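Local atomic coordinates of alcohol dehydrogenase (Escherichia coli, PDB entry 5VM2), a protein that probably catalyses the NAD- or NADP-dependent oxidation of a CH-OH group of a still unidentified substrate and binds zinc. Residues Asp27-Val33 with His127-Glu133; Ala124-Tyr128 with Tyr321-Gln325; Gly157-Met162 with Ala187-Leu191. One frame throughout, in Å; residues are numbered along the deposited sequence.

How the contacts relate
Contacts 1 and 2 adjoin in the GroES-like part of the molecule, whereas contact 3 belongs to the Rossmann-type part. The first two share His127 and Tyr128, have centres 15 Å apart and touch directly, Val33 CG2 lying 3.1 Å from Thr126 O. Contact 3 is separate: its centre is 29 Å from that of contact 1 and 31 Å from that of contact 2, with nearest atoms about 16 and 18 Å apart. None of the three forms the magnesium site of His65, Glu66 and Glu152: the side chains of His131 and Leu125 lie about 13 and 12 Å from the ion and Gly157, on the same helix as Glu152, about 10 Å.

Contact 1: Asp27-Val33 with His127-Glu133; sequences DEVLIKV and HYLCHPE
This is an antiparallel pairing of strand 28-37, here its 28-33 part, with strand 128-132 in the sheet of the GroES-like domain; strand 67-74 flanks the former. The axes of these short segments approach to 4.5 Å with N-to-C directions at 152°. Val29-His131 and Ile31-Leu129 are hydrogen-bonded pairs: Val29 N to His131 O is 2.9 Å, His131 N to Val29 O 3.1 Å, Ile31 N to Leu129 O 3.0 Å and Leu129 N to Ile31 O 3.3 Å. Leu30-Cys130 and Lys32-Tyr128 are non-hydrogen-bonded pairs, CA atoms 4.6 and 4.7 Å apart. Glu133 N to Asp27 O and Val33 N to His127 O, both 2.9 Å, extend the register. On one face Ile31 (p, p) places CD1 3.4 Å from CG of Leu129 (p, p); on the other Leu30 CD1 is 3.7 Å from Cys130 SG. Glu28 OE2 accepts from Lys25 N, and a water bridges Glu28 OE1 and Cys130 O. Such extended antiparallel strands build the GroES-like domain of zinc-containing alcohol dehydrogenases.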
loop_
_atom_site.group_PDB
_atom_site.type_symbol
_atom_site.label_atom_id
_atom_site.label_comp_id
_atom_site.label_asym_id
_atom_site.label_seq_id
_atom_site.Cartn_x
_atom_site.Cartn_y
_atom_site.Cartn_z
ATOM N N ASP A 27 17.479 17.270 10.635
ATOM C CA ASP A 27 16.150 17.441 10.063
ATOM C C ASP A 27 15.273 16.207 10.240
ATOM O O ASP A 27 14.230 16.102 9.586
ATOM C CB ASP A 27 16.247 17.804 8.578
ATOM C CG ASP A 27 16.724 16.644 7.723
ATOM O OD1 ASP A 27 17.683 15.959 8.133
ATOM O OD2 ASP A 27 16.141 16.416 6.640
ATOM N N GLU A 28 15.654 15.286 11.120
ATOM C CA GLU A 28 14.973 14.012 11.268
ATOM C C GLU A 28 14.327 13.883 12.641
ATOM O O GLU A 28 14.685 14.577 13.598
ATOM C CB GLU A 28 15.945 12.848 11.048
ATOM C CG GLU A 28 16.653 12.882 9.703
ATOM C CD GLU A 28 17.583 11.700 9.497
ATOM O OE1 GLU A 28 17.808 11.317 8.330
ATOM O OE2 GLU A 28 18.100 11.159 10.498
ATOM N N VAL A 29 13.358 12.976 12.718
ATOM C CA VAL A 29 12.769 12.547 13.978
ATOM C C VAL A 29 13.290 11.152 14.285
ATOM O O VAL A 29 13.620 10.375 13.382
ATOM C CB VAL A 29 11.223 12.549 13.939
ATOM C CG1 VAL A 29 10.689 13.957 13.724
ATOM C CG2 VAL A 29 10.715 11.610 12.855
ATOM N N LEU A 30 13.376 10.840 15.572
ATOM C CA LEU A 30 13.626 9.482 16.036
ATOM C C LEU A 30 12.334 8.952 16.635
ATOM O O LEU A 30 11.820 9.517 17.608
ATOM C CB LEU A 30 14.757 9.435 17.063
ATOM C CG LEU A 30 14.951 8.070 17.735
ATOM C CD1 LEU A 30 15.749 7.128 16.841
ATOM C CD2 LEU A 30 15.610 8.214 19.102
ATOM N N ILE A 31 11.809 7.876 16.060
ATOM C CA ILE A 31 10.514 7.282 16.358
ATOM C C ILE A 31 10.715 5.927 17.022
ATOM O O ILE A 31 11.655 5.192 16.702
ATOM C CB ILE A 31 9.643 7.155 15.089
ATOM C CG1 ILE A 31 10.227 6.125 14.123
ATOM C CG2 ILE A 31 9.509 8.508 14.393
ATOM C CD1 ILE A 31 10.024 4.700 14.566
ATOM N N LYS A 32 9.917 5.590 18.027
ATOM C CA LYS A 32 9.826 4.224 18.524
ATOM C C LYS A 32 8.711 3.530 17.752
ATOM O O LYS A 32 7.537 3.883 17.899
ATOM C CB LYS A 32 9.557 4.214 20.026
ATOM C CG LYS A 32 9.723 2.859 20.686
ATOM C CD LYS A 32 9.646 2.978 22.202
ATOM C CE LYS A 32 10.173 1.728 22.886
ATOM N NZ LYS A 32 9.376 0.524 22.523
ATOM N N VAL A 33 9.078 2.559 16.913
ATOM C CA VAL A 33 8.094 1.886 16.071
ATOM C C VAL A 33 7.145 1.077 16.941
ATOM O O VAL A 33 7.569 0.369 17.864
ATOM C CB VAL A 33 8.783 0.986 15.035
ATOM C CG1 VAL A 33 7.799 0.592 13.948
ATOM C CG2 VAL A 33 9.979 1.688 14.430
ATOM N N HIS A 127 12.935 -1.521 16.579
ATOM C CA HIS A 127 12.354 -0.765 17.682
ATOM C C HIS A 127 12.493 0.737 17.476
ATOM O O HIS A 127 11.609 1.496 17.889
ATOM C CB HIS A 127 12.993 -1.174 19.013
ATOM C CG HIS A 127 12.553 -2.516 19.508
ATOM N ND1 HIS A 127 11.281 -2.753 19.983
ATOM C CD2 HIS A 127 13.217 -3.692 19.607
ATOM C CE1 HIS A 127 11.178 -4.020 20.348
ATOM N NE2 HIS A 127 12.339 -4.611 20.130
ATOM N N TYR A 128 13.571 1.178 16.831
ATOM C CA TYR A 128 13.874 2.593 16.677
ATOM C C TYR A 128 14.365 2.857 15.263
ATOM O O TYR A 128 15.208 2.118 14.746
ATOM C CB TYR A 128 14.943 3.049 17.682
ATOM C CG TYR A 128 14.507 2.982 19.127
ATOM C CD1 TYR A 128 13.841 4.047 19.719
ATOM C CD2 TYR A 128 14.751 1.852 19.896
ATOM C CE1 TYR A 128 13.433 3.989 21.043
ATOM C CE2 TYR A 128 14.345 1.785 21.222
ATOM C CZ TYR A 128 13.688 2.857 21.788
ATOM O OH TYR A 128 13.281 2.802 23.103
ATOM N N LEU A 129 13.847 3.919 14.650
ATOM C CA LEU A 129 14.325 4.341 13.340
ATOM C C LEU A 129 14.231 5.857 13.230
ATOM O O LEU A 129 13.499 6.513 13.976
ATOM C CB LEU A 129 13.545 3.660 12.202
ATOM C CG LEU A 129 12.045 3.895 11.999
ATOM C CD1 LEU A 129 11.755 5.182 11.226
ATOM C CD2 LEU A 129 11.429 2.711 11.269
ATOM N N CYS A 130 14.979 6.403 12.276
ATOM C CA CYS A 130 14.991 7.830 11.998
ATOM C C CYS A 130 14.368 8.095 10.637
ATOM O O CYS A 130 14.532 7.304 9.703
ATOM C CB CYS A 130 16.414 8.387 12.039
ATOM S SG CYS A 130 17.176 8.284 13.670
ATOM N N HIS A 131 13.651 9.214 10.528
ATOM C CA HIS A 131 12.992 9.569 9.285
ATOM C C HIS A 131 13.012 11.081 9.136
ATOM O O HIS A 131 12.921 11.794 10.145
ATOM C CB HIS A 131 11.546 9.058 9.235
ATOM C CG HIS A 131 11.029 8.855 7.846
ATOM N ND1 HIS A 131 11.642 8.014 6.940
ATOM C CD2 HIS A 131 9.966 9.391 7.200
ATOM C CE1 HIS A 131 10.976 8.039 5.799
ATOM N NE2 HIS A 131 9.954 8.865 5.931
ATOM N N PRO A 132 13.140 11.596 7.913
ATOM C CA PRO A 132 13.072 13.048 7.720
ATOM C C PRO A 132 11.729 13.599 8.175
ATOM O O PRO A 132 10.673 13.022 7.905
ATOM C CB PRO A 132 13.266 13.223 6.207
ATOM C CG PRO A 132 13.857 11.939 5.726
ATOM C CD PRO A 132 13.345 10.874 6.644
ATOM N N GLU A 133 11.786 14.730 8.880
ATOM C CA GLU A 133 10.572 15.396 9.333
ATOM C C GLU A 133 9.632 15.709 8.175
ATOM O O GLU A 133 8.407 15.718 8.351
ATOM C CB GLU A 133 10.951 16.671 10.096
ATOM C CG GLU A 133 10.015 17.853 9.916
ATOM C CD GLU A 133 10.679 19.174 10.268
ATOM O OE1 GLU A 133 11.889 19.326 9.998
ATOM O OE2 GLU A 133 9.995 20.060 10.823
HETATM O O HOH W 1 16.163 8.957 7.396
#

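Contact 2: Ala124-Tyr128 with Tyr321-Gln325; sequences ALTHY and YRDVQ
An inverse gamma turn centred on Leu125 (phi/psi -74/83) is the distinctive feature here, closed by a weak Thr126 N to Ala124 O hydrogen bond of 2.8 Å. It lies in the loop leading into strand 128-132 of the GroES-like domain and meets a segment almost 200 residues later, Tyr321-Gln325, where the chain has left strand 315-320 and enters helix 324-333. Strand 315-320 pairs in parallel with strand 340-344, which pairs in turn with strand 28-37; the contact thus packs the returning C-terminal part of the chain against the N-terminal sheet region. The backbones stay well apart: the nearest CA atoms, those of Leu125 and Tyr321, are 7.9 Å from each other. Side chains fill the gap, burying 215 Å² in all. Tyr321, with chi1 in the t well, points its CA-to-CB bond toward the loop and contributes the largest share. Its hydroxyl is hydrogen-bonded to Ser4 OG, and Thr126 OG1 to Ser4 O, so strand 3-10 holds both segments. Leu125 (m, t) packs its CB 4.4 Å from Tyr321 CE1 and its CD1 4.2 Å from Val324 CG2 in the first turn of the helix. The His127 and Tyr321 rings meet obliquely, with centroids 5.0 Å apart and planes at 70°; their closest atoms are His127 NE2 and Tyr321 CE2, at 3.6 Å.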
loop_
_atom_site.group_PDB
_atom_site.type_symbol
_atom_site.label_atom_id
_atom_site.label_comp_id
_atom_site.label_asym_id
_atom_site.label_seq_id
_atom_site.Cartn_x
_atom_site.Cartn_y
_atom_site.Cartn_z
ATOM N N ALA A 124 11.435 -1.294 8.400
ATOM C CA ALA A 124 10.626 -0.727 9.471
ATOM C C ALA A 124 10.529 -1.663 10.668
ATOM O O ALA A 124 10.182 -1.216 11.766
ATOM C CB ALA A 124 9.228 -0.388 8.955
ATOM N N LEU A 125 10.826 -2.949 10.478
ATOM C CA LEU A 125 10.815 -3.933 11.561
ATOM C C LEU A 125 12.041 -3.706 12.442
ATOM O O LEU A 125 13.083 -4.351 12.304
ATOM C CB LEU A 125 10.775 -5.349 11.000
ATOM C CG LEU A 125 9.467 -5.702 10.288
ATOM C CD1 LEU A 125 9.598 -7.005 9.515
ATOM C CD2 LEU A 125 8.330 -5.783 11.291
ATOM N N THR A 126 11.903 -2.752 13.358
ATOM C CA THR A 126 12.936 -2.411 14.325
ATOM C C THR A 126 12.265 -1.612 15.429
ATOM O O THR A 126 11.155 -1.104 15.255
ATOM C CB THR A 126 14.081 -1.614 13.681
ATOM O OG1 THR A 126 15.075 -1.293 14.667
ATOM C CG2 THR A 126 13.553 -0.334 13.060
ATOM N N HIS A 127 12.935 -1.521 16.579
ATOM C CA HIS A 127 12.354 -0.765 17.682
ATOM C C HIS A 127 12.493 0.737 17.476
ATOM O O HIS A 127 11.609 1.496 17.889
ATOM C CB HIS A 127 12.993 -1.174 19.013
ATOM C CG HIS A 127 12.553 -2.516 19.508
ATOM N ND1 HIS A 127 11.281 -2.753 19.983
ATOM C CD2 HIS A 127 13.217 -3.692 19.607
ATOM C CE1 HIS A 127 11.178 -4.020 20.348
ATOM N NE2 HIS A 127 12.339 -4.611 20.130
ATOM N N TYR A 128 13.571 1.178 16.831
ATOM C CA TYR A 128 13.874 2.593 16.677
ATOM C C TYR A 128 14.365 2.857 15.263
ATOM O O TYR A 128 15.208 2.118 14.746
ATOM C CB TYR A 128 14.943 3.049 17.682
ATOM C CG TYR A 128 14.507 2.982 19.127
ATOM C CD1 TYR A 128 13.841 4.047 19.719
ATOM C CD2 TYR A 128 14.751 1.852 19.896
ATOM C CE1 TYR A 128 13.433 3.989 21.043
ATOM C CE2 TYR A 128 14.345 1.785 21.222
ATOM C CZ TYR A 128 13.688 2.857 21.788
ATOM O OH TYR A 128 13.281 2.802 23.103
ATOM N N TYR A 321 6.103 -8.910 17.548
ATOM C CA TYR A 321 7.355 -8.699 16.825
ATOM C C TYR A 321 8.300 -9.893 16.968
ATOM O O TYR A 321 8.930 -10.313 15.989
ATOM C CB TYR A 321 8.005 -7.406 17.322
ATOM C CG TYR A 321 9.437 -7.172 16.900
ATOM C CD1 TYR A 321 9.767 -6.915 15.575
ATOM C CD2 TYR A 321 10.457 -7.173 17.843
ATOM C CE1 TYR A 321 11.082 -6.683 15.201
ATOM C CE2 TYR A 321 11.766 -6.943 17.482
ATOM C CZ TYR A 321 12.078 -6.699 16.163
ATOM O OH TYR A 321 13.389 -6.472 15.819
ATOM N N ARG A 322 8.404 -10.463 18.171
ATOM C CA ARG A 322 9.318 -11.597 18.287
ATOM C C ARG A 322 8.812 -12.818 17.527
ATOM O O ARG A 322 9.614 -13.681 17.153
ATOM C CB ARG A 322 9.551 -11.950 19.762
ATOM C CG ARG A 322 10.382 -13.219 19.979
ATOM C CD ARG A 322 10.565 -13.542 21.461
ATOM N NE ARG A 322 10.475 -14.978 21.726
ATOM C CZ ARG A 322 10.773 -15.545 22.891
ATOM N NH1 ARG A 322 11.191 -14.800 23.906
ATOM N NH2 ARG A 322 10.662 -16.858 23.043
ATOM N N ASP A 323 7.533 -12.859 17.144
ATOM C CA ASP A 323 6.992 -13.916 16.298
ATOM C C ASP A 323 7.046 -13.568 14.815
ATOM O O ASP A 323 6.186 -14.021 14.049
ATOM C CB ASP A 323 5.552 -14.229 16.711
ATOM C CG ASP A 323 5.446 -14.692 18.150
ATOM O OD1 ASP A 323 6.283 -15.514 18.578
ATOM O OD2 ASP A 323 4.525 -14.230 18.857
ATOM N N VAL A 324 8.045 -12.789 14.389
ATOM C CA VAL A 324 7.998 -12.277 13.019
ATOM C C VAL A 324 8.128 -13.407 12.005
ATOM O O VAL A 324 7.527 -13.360 10.925
ATOM C CB VAL A 324 9.083 -11.200 12.813
ATOM C CG1 VAL A 324 10.462 -11.744 13.160
ATOM C CG2 VAL A 324 9.060 -10.678 11.381
ATOM N N GLN A 325 8.802 -14.506 12.351
ATOM C CA GLN A 325 8.957 -15.614 11.412
ATOM C C GLN A 325 7.608 -16.211 11.033
ATOM O O GLN A 325 7.299 -16.372 9.847
ATOM C CB GLN A 325 9.868 -16.683 12.018
ATOM C CG GLN A 325 10.174 -17.874 11.105
ATOM C CD GLN A 325 10.733 -17.477 9.749
ATOM O OE1 GLN A 325 11.399 -16.452 9.617
ATOM N NE2 GLN A 325 10.457 -18.281 8.733
#

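Contact 3: Gly157-Met162 with Ala187-Leu191; sequences GMHAAM and ACKCL
Both segments are alpha-helical: Gly157-Met162 belongs to helix 145-163, and Ala187-Cys190 forms the last turn of helix 179-190, which Leu191 leaves with phi/psi -88/7. Ala161 N to Gly157 O (3.0 Å) and Met162 N to Met158 O (2.9 Å) keep the first helical, and Leu191 N to Ala187 O (3.0 Å) closes the second. The helices come very close, with CA atoms of Met158 and Ala187 4.9 Å apart and those of Ala161 and Cys188 5.7 Å. Small residues permit this: Ala187 CB reaches 3.3 Å from Gly157 O, 3.6 Å from Met158 CA and 3.7 Å from Ala161 CB. Helix 179-190 follows strand 171-175 and the glycine-rich turn of Gly176, Gly178 and Gly181, consistent with the first beta-alpha-beta crossover of a Rossmann fold. Phe242 of the parallel sheet touches both Ala160 and Cys188. Longer side chains flank this approach. Met158 (t, p, p), buried also against Val299 and Thr300, brings CE to 3.7 Å from Ala187 CB and SD to 4.0 Å from Leu191 CD1. At the partly exposed edge, Leu191 (chi1 -90°, chi2 p) sets CD2 3.5 Å from Ala161 O and 4.2 Å from Met162 SD.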
loop_
_atom_site.group_PDB
_atom_site.type_symbol
_atom_site.label_atom_id
_atom_site.label_comp_id
_atom_site.label_asym_id
_atom_site.label_seq_id
_atom_site.Cartn_x
_atom_site.Cartn_y
_atom_site.Cartn_z
ATOM N N GLY A 157 -4.239 3.349 -2.585
ATOM C CA GLY A 157 -5.548 3.387 -3.216
ATOM C C GLY A 157 -6.032 4.804 -3.449
ATOM O O GLY A 157 -6.693 5.088 -4.451
ATOM N N MET A 158 -5.705 5.714 -2.530
ATOM C CA MET A 158 -6.096 7.110 -2.703
ATOM C C MET A 158 -5.439 7.716 -3.938
ATOM O O MET A 158 -6.087 8.434 -4.707
ATOM C CB MET A 158 -5.737 7.914 -1.454
ATOM C CG MET A 158 -6.332 9.321 -1.427
ATOM S SD MET A 158 -8.134 9.351 -1.248
ATOM C CE MET A 158 -8.356 8.103 0.006
ATOM N N HIS A 159 -4.152 7.424 -4.144
ATOM C CA HIS A 159 -3.431 7.939 -5.302
ATOM C C HIS A 159 -4.019 7.398 -6.601
ATOM O O HIS A 159 -4.152 8.131 -7.588
ATOM C CB HIS A 159 -1.948 7.574 -5.160
ATOM C CG HIS A 159 -1.070 8.112 -6.245
ATOM N ND1 HIS A 159 -0.801 9.456 -6.391
ATOM C CD2 HIS A 159 -0.374 7.479 -7.220
ATOM C CE1 HIS A 159 0.005 9.630 -7.424
ATOM N NE2 HIS A 159 0.280 8.445 -7.943
ATOM N N ALA A 160 -4.398 6.117 -6.614
ATOM C CA ALA A 160 -5.017 5.538 -7.804
ATOM C C ALA A 160 -6.325 6.246 -8.142
ATOM O O ALA A 160 -6.544 6.665 -9.287
ATOM C CB ALA A 160 -5.253 4.040 -7.592
ATOM N N ALA A 161 -7.205 6.402 -7.149
ATOM C CA ALA A 161 -8.491 7.047 -7.399
ATOM C C ALA A 161 -8.311 8.493 -7.843
ATOM O O ALA A 161 -9.035 8.974 -8.725
ATOM C CB ALA A 161 -9.371 6.981 -6.146
ATOM N N MET A 162 -7.357 9.203 -7.239
ATOM C CA MET A 162 -7.119 10.595 -7.611
ATOM C C MET A 162 -6.547 10.687 -9.019
ATOM O O MET A 162 -6.980 11.522 -9.821
ATOM C CB MET A 162 -6.176 11.257 -6.607
ATOM C CG MET A 162 -6.758 11.426 -5.218
ATOM S SD MET A 162 -7.595 13.002 -5.073
ATOM C CE MET A 162 -7.586 13.217 -3.297
ATOM N N ALA A 187 -11.205 4.591 -1.372
ATOM C CA ALA A 187 -10.802 5.846 -2.001
ATOM C C ALA A 187 -11.829 6.293 -3.035
ATOM O O ALA A 187 -12.200 7.471 -3.081
ATOM C CB ALA A 187 -9.419 5.706 -2.634
ATOM N N CYS A 188 -12.319 5.361 -3.862
ATOM C CA CYS A 188 -13.351 5.713 -4.835
ATOM C C CYS A 188 -14.599 6.250 -4.143
ATOM O O CYS A 188 -15.226 7.198 -4.630
ATOM C CB CYS A 188 -13.697 4.508 -5.707
ATOM S SG CYS A 188 -12.376 4.027 -6.843
ATOM N N LYS A 189 -14.967 5.662 -3.002
ATOM C CA LYS A 189 -16.108 6.174 -2.247
ATOM C C LYS A 189 -15.852 7.592 -1.755
ATOM O O LYS A 189 -16.736 8.456 -1.829
ATOM C CB LYS A 189 -16.409 5.260 -1.058
ATOM C CG LYS A 189 -16.880 3.870 -1.433
ATOM C CD LYS A 189 -18.035 3.432 -0.541
ATOM C CE LYS A 189 -17.573 3.195 0.889
ATOM N NZ LYS A 189 -18.586 3.629 1.896
ATOM N N CYS A 190 -14.647 7.856 -1.247
ATOM C CA CYS A 190 -14.332 9.186 -0.739
ATOM C C CYS A 190 -14.362 10.230 -1.845
ATOM O O CYS A 190 -14.630 11.403 -1.575
ATOM C CB CYS A 190 -12.965 9.176 -0.060
ATOM S SG CYS A 190 -12.954 8.265 1.499
ATOM N N LEU A 191 -14.092 9.829 -3.084
ATOM C CA LEU A 191 -14.152 10.736 -4.223
ATOM C C LEU A 191 -15.545 10.811 -4.842
ATOM O O LEU A 191 -15.714 11.447 -5.888
ATOM C CB LEU A 191 -13.122 10.326 -5.280
ATOM C CG LEU A 191 -11.740 10.966 -5.114
ATOM C CD1 LEU A 191 -10.990 10.352 -3.937
ATOM C CD2 LEU A 191 -10.933 10.826 -6.389
#